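Local coordinates for protein UDP-N-acetylglucosamine 2-epimerase (Listeria monocytogenes, PDB 3OT5) that probably interconverts UDP-N-acetylglucosamine and UDP-N-acetylmannosamine by inverting the sugar at C2, working with two Rossmann-like domains, at residues R37-K42 with G122-S127. Numbering follows the deposited sequence.
Sequences RPEAIK and GDTTTS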
ATOM      1  N   ARG A  37      -4.209   8.392  -5.792  1.00 57.45           N
ATOM      2  CA  ARG A  37      -4.742   8.284  -4.445  1.00 58.87           C
ATOM      3  C   ARG A  37      -3.858   7.343  -3.609  1.00 56.72           C
ATOM      4  O   ARG A  37      -3.493   7.679  -2.498  1.00 56.09           O
ATOM      5  CB  ARG A  37      -6.210   7.812  -4.451  1.00 62.34           C
ATOM      6  CG  ARG A  37      -6.943   8.080  -3.116  1.00 67.30           C
ATOM      7  CD  ARG A  37      -8.344   7.435  -3.032  1.00 73.30           C
ATOM      8  NE  ARG A  37      -8.272   5.976  -2.919  1.00 77.98           N
ATOM      9  CZ  ARG A  37      -9.326   5.160  -2.800  1.00 85.00           C
ATOM     10  NH1 ARG A  37      -9.138   3.848  -2.701  1.00 86.08           N
ATOM     11  NH2 ARG A  37     -10.567   5.642  -2.779  1.00 88.79           N
ATOM     12  N   PRO A  38      -3.512   6.159  -4.145  1.00 56.80           N
ATOM     13  CA  PRO A  38      -2.645   5.266  -3.367  1.00 55.73           C
ATOM     14  C   PRO A  38      -1.297   5.912  -3.022  1.00 52.54           C
ATOM     15  O   PRO A  38      -0.799   5.718  -1.919  1.00 52.16           O
ATOM     16  CB  PRO A  38      -2.464   4.063  -4.297  1.00 56.95           C
ATOM     17  CG  PRO A  38      -3.691   4.068  -5.139  1.00 58.88           C
ATOM     18  CD  PRO A  38      -3.988   5.512  -5.380  1.00 57.96           C
ATOM     19  N   GLU A  39      -0.706   6.670  -3.953  1.00 50.57           N
ATOM     20  CA  GLU A  39       0.553   7.353  -3.659  1.00 47.31           C
ATOM     21  C   GLU A  39       0.325   8.365  -2.554  1.00 45.84           C
ATOM     22  O   GLU A  39       1.158   8.521  -1.660  1.00 43.17           O
ATOM     23  CB  GLU A  39       1.142   8.070  -4.871  1.00 47.10           C
ATOM     24  CG  GLU A  39       1.843   7.186  -5.870  1.00 50.02           C
ATOM     25  CD  GLU A  39       2.524   7.977  -6.975  1.00 49.76           C
ATOM     26  OE1 GLU A  39       2.014   9.039  -7.368  1.00 57.65           O
ATOM     27  OE2 GLU A  39       3.566   7.531  -7.471  1.00 53.45           O
ATOM     28  N   ALA A  40      -0.817   9.046  -2.623  1.00 45.99           N
ATOM     29  CA  ALA A  40      -1.178  10.062  -1.636  1.00 46.48           C
ATOM     30  C   ALA A  40      -1.190   9.479  -0.221  1.00 45.49           C
ATOM     31  O   ALA A  40      -0.676  10.071   0.716  1.00 45.42           O
ATOM     32  CB  ALA A  40      -2.528  10.655  -1.977  1.00 47.99           C
ATOM     33  N   ILE A  41      -1.784   8.308  -0.095  1.00 46.32           N
ATOM     34  CA  ILE A  41      -1.874   7.616   1.169  1.00 46.87           C
ATOM     35  C   ILE A  41      -0.514   7.161   1.678  1.00 44.53           C
ATOM     36  O   ILE A  41      -0.268   7.208   2.880  1.00 46.20           O
ATOM     37  CB  ILE A  41      -2.844   6.406   1.049  1.00 49.68           C
ATOM     38  CG1 ILE A  41      -4.271   6.931   0.894  1.00 52.49           C
ATOM     39  CG2 ILE A  41      -2.755   5.505   2.275  1.00 49.42           C
ATOM     40  CD1 ILE A  41      -5.314   5.853   0.684  1.00 58.99           C
ATOM     41  N   LYS A  42       0.355   6.719   0.770  1.00 42.64           N
ATOM     42  CA  LYS A  42       1.697   6.261   1.124  1.00 41.34           C
ATOM     43  C   LYS A  42       2.697   7.404   1.316  1.00 39.44           C
ATOM     44  O   LYS A  42       3.685   7.216   2.002  1.00 40.51           O
ATOM     45  CB  LYS A  42       2.256   5.289   0.068  1.00 41.72           C
ATOM     46  CG  LYS A  42       1.557   3.933  -0.004  1.00 44.96           C
ATOM     47  CD  LYS A  42       2.225   2.997  -1.019  1.00 46.11           C
ATOM     48  CE  LYS A  42       1.636   1.589  -0.950  1.00 52.83           C
ATOM     49  NZ  LYS A  42       2.203   0.642  -1.982  1.00 55.29           N
ATOM     50  N   GLY A 122       7.366   4.840  -5.524  1.00 37.68           N
ATOM     51  CA  GLY A 122       7.144   3.627  -6.272  1.00 38.74           C
ATOM     52  C   GLY A 122       7.420   3.552  -7.759  1.00 38.58           C
ATOM     53  O   GLY A 122       8.462   3.990  -8.252  1.00 38.08           O
ATOM     54  N   ASP A 123       6.426   3.052  -8.482  1.00 38.23           N
ATOM     55  CA  ASP A 123       6.591   2.757  -9.888  1.00 38.08           C
ATOM     56  C   ASP A 123       5.644   3.402 -10.893  1.00 37.85           C
ATOM     57  O   ASP A 123       5.539   2.942 -12.036  1.00 36.87           O
ATOM     58  CB  ASP A 123       6.478   1.251  -9.971  1.00 38.15           C
ATOM     59  CG  ASP A 123       5.242   0.738  -9.278  1.00 42.91           C
ATOM     60  OD1 ASP A 123       4.215   1.467  -9.264  1.00 43.77           O
ATOM     61  OD2 ASP A 123       5.284  -0.398  -8.763  1.00 53.51           O
ATOM     62  N   THR A 124       4.958   4.460 -10.502  1.00 37.42           N
ATOM     63  CA  THR A 124       4.068   5.113 -11.437  1.00 37.03           C
ATOM     64  C   THR A 124       4.861   5.891 -12.467  1.00 35.03           C
ATOM     65  O   THR A 124       6.022   6.234 -12.267  1.00 37.34           O
ATOM     66  CB  THR A 124       3.114   6.078 -10.736  1.00 38.34           C
ATOM     67  OG1 THR A 124       3.875   6.999  -9.923  1.00 37.03           O
ATOM     68  CG2 THR A 124       2.137   5.297  -9.871  1.00 37.99           C
ATOM     69  N   THR A 125       4.208   6.204 -13.564  1.00 36.02           N
ATOM     70  CA  THR A 125       4.827   6.969 -14.620  1.00 35.16           C
ATOM     71  C   THR A 125       5.137   8.378 -14.159  1.00 35.94           C
ATOM     72  O   THR A 125       6.143   8.958 -14.563  1.00 36.12           O
ATOM     73  CB  THR A 125       3.936   6.956 -15.828  1.00 37.22           C
ATOM     74  OG1 THR A 125       3.917   5.616 -16.293  1.00 33.68           O
ATOM     75  CG2 THR A 125       4.451   7.912 -16.946  1.00 34.92           C
ATOM     76  N   THR A 126       4.275   8.917 -13.304  1.00 36.99           N
ATOM     77  CA  THR A 126       4.465  10.247 -12.751  1.00 37.91           C
ATOM     78  C   THR A 126       5.760  10.304 -11.946  1.00 36.97           C
ATOM     79  O   THR A 126       6.537  11.230 -12.094  1.00 38.95           O
ATOM     80  CB  THR A 126       3.261  10.660 -11.890  1.00 38.86           C
ATOM     81  OG1 THR A 126       2.978   9.617 -10.945  1.00 43.20           O
ATOM     82  CG2 THR A 126       2.039  10.860 -12.761  1.00 38.90           C
ATOM     83  N   SER A 127       6.018   9.283 -11.139  1.00 37.52           N
ATOM     84  CA  SER A 127       7.239   9.235 -10.339  1.00 37.34           C
ATOM     85  C   SER A 127       8.503   9.175 -11.168  1.00 36.64           C
ATOM     86  O   SER A 127       9.509   9.819 -10.842  1.00 37.25           O
ATOM     87  CB  SER A 127       7.210   8.046  -9.397  1.00 35.95           C
ATOM     88  OG  SER A 127       6.239   8.279  -8.413  1.00 40.10           O
TER
HETATM   89  O   HOH W   1       3.972  10.092  -8.749  1.00 44.71           O
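Glu39 reaches from the first turn of helix 37-51 to Thr124, the N-cap of helix 125-136, joining two helix starts at the carboxyl edge of the parallel sheet in one Rossmann-like domain. The helices follow neighbouring strands, 28-34 and 117-121, and a long acidic side chain suits the place because it can reach across between them and accept hydrogen bonds. With CG anti to the carbonyl carbon (chi1 -78°) and the chain extended beyond it, the Glu39 side chain approaches that of Thr124 from the opposite direction. The tight part is at OE2: Thr124 OG1 donates to Glu39 OE2 over 2.5 Å, from 44° out of the carboxylate plane. A threonine hydroxyl suits the N-cap because it can both donate and accept: Thr124 OG1 also accepts a weak capping bond from Ser127 N at 3.4 Å. Ser127 OG lies 2.9 Å from Glu39 OE2, its small hydroxyl hydrogen-bonded to the His121 carbonyl oxygen and a water. Looser packing prevails toward partly exposed Thr126, whose OG1 stays 3.7 Å from Glu39 OE1. That water bridges this side: it donates to Glu39 OE1, which also accepts from Gly35 N, and is hydrogen-bonded to the Thr126 hydroxyl, OG1, at 2.5 Å.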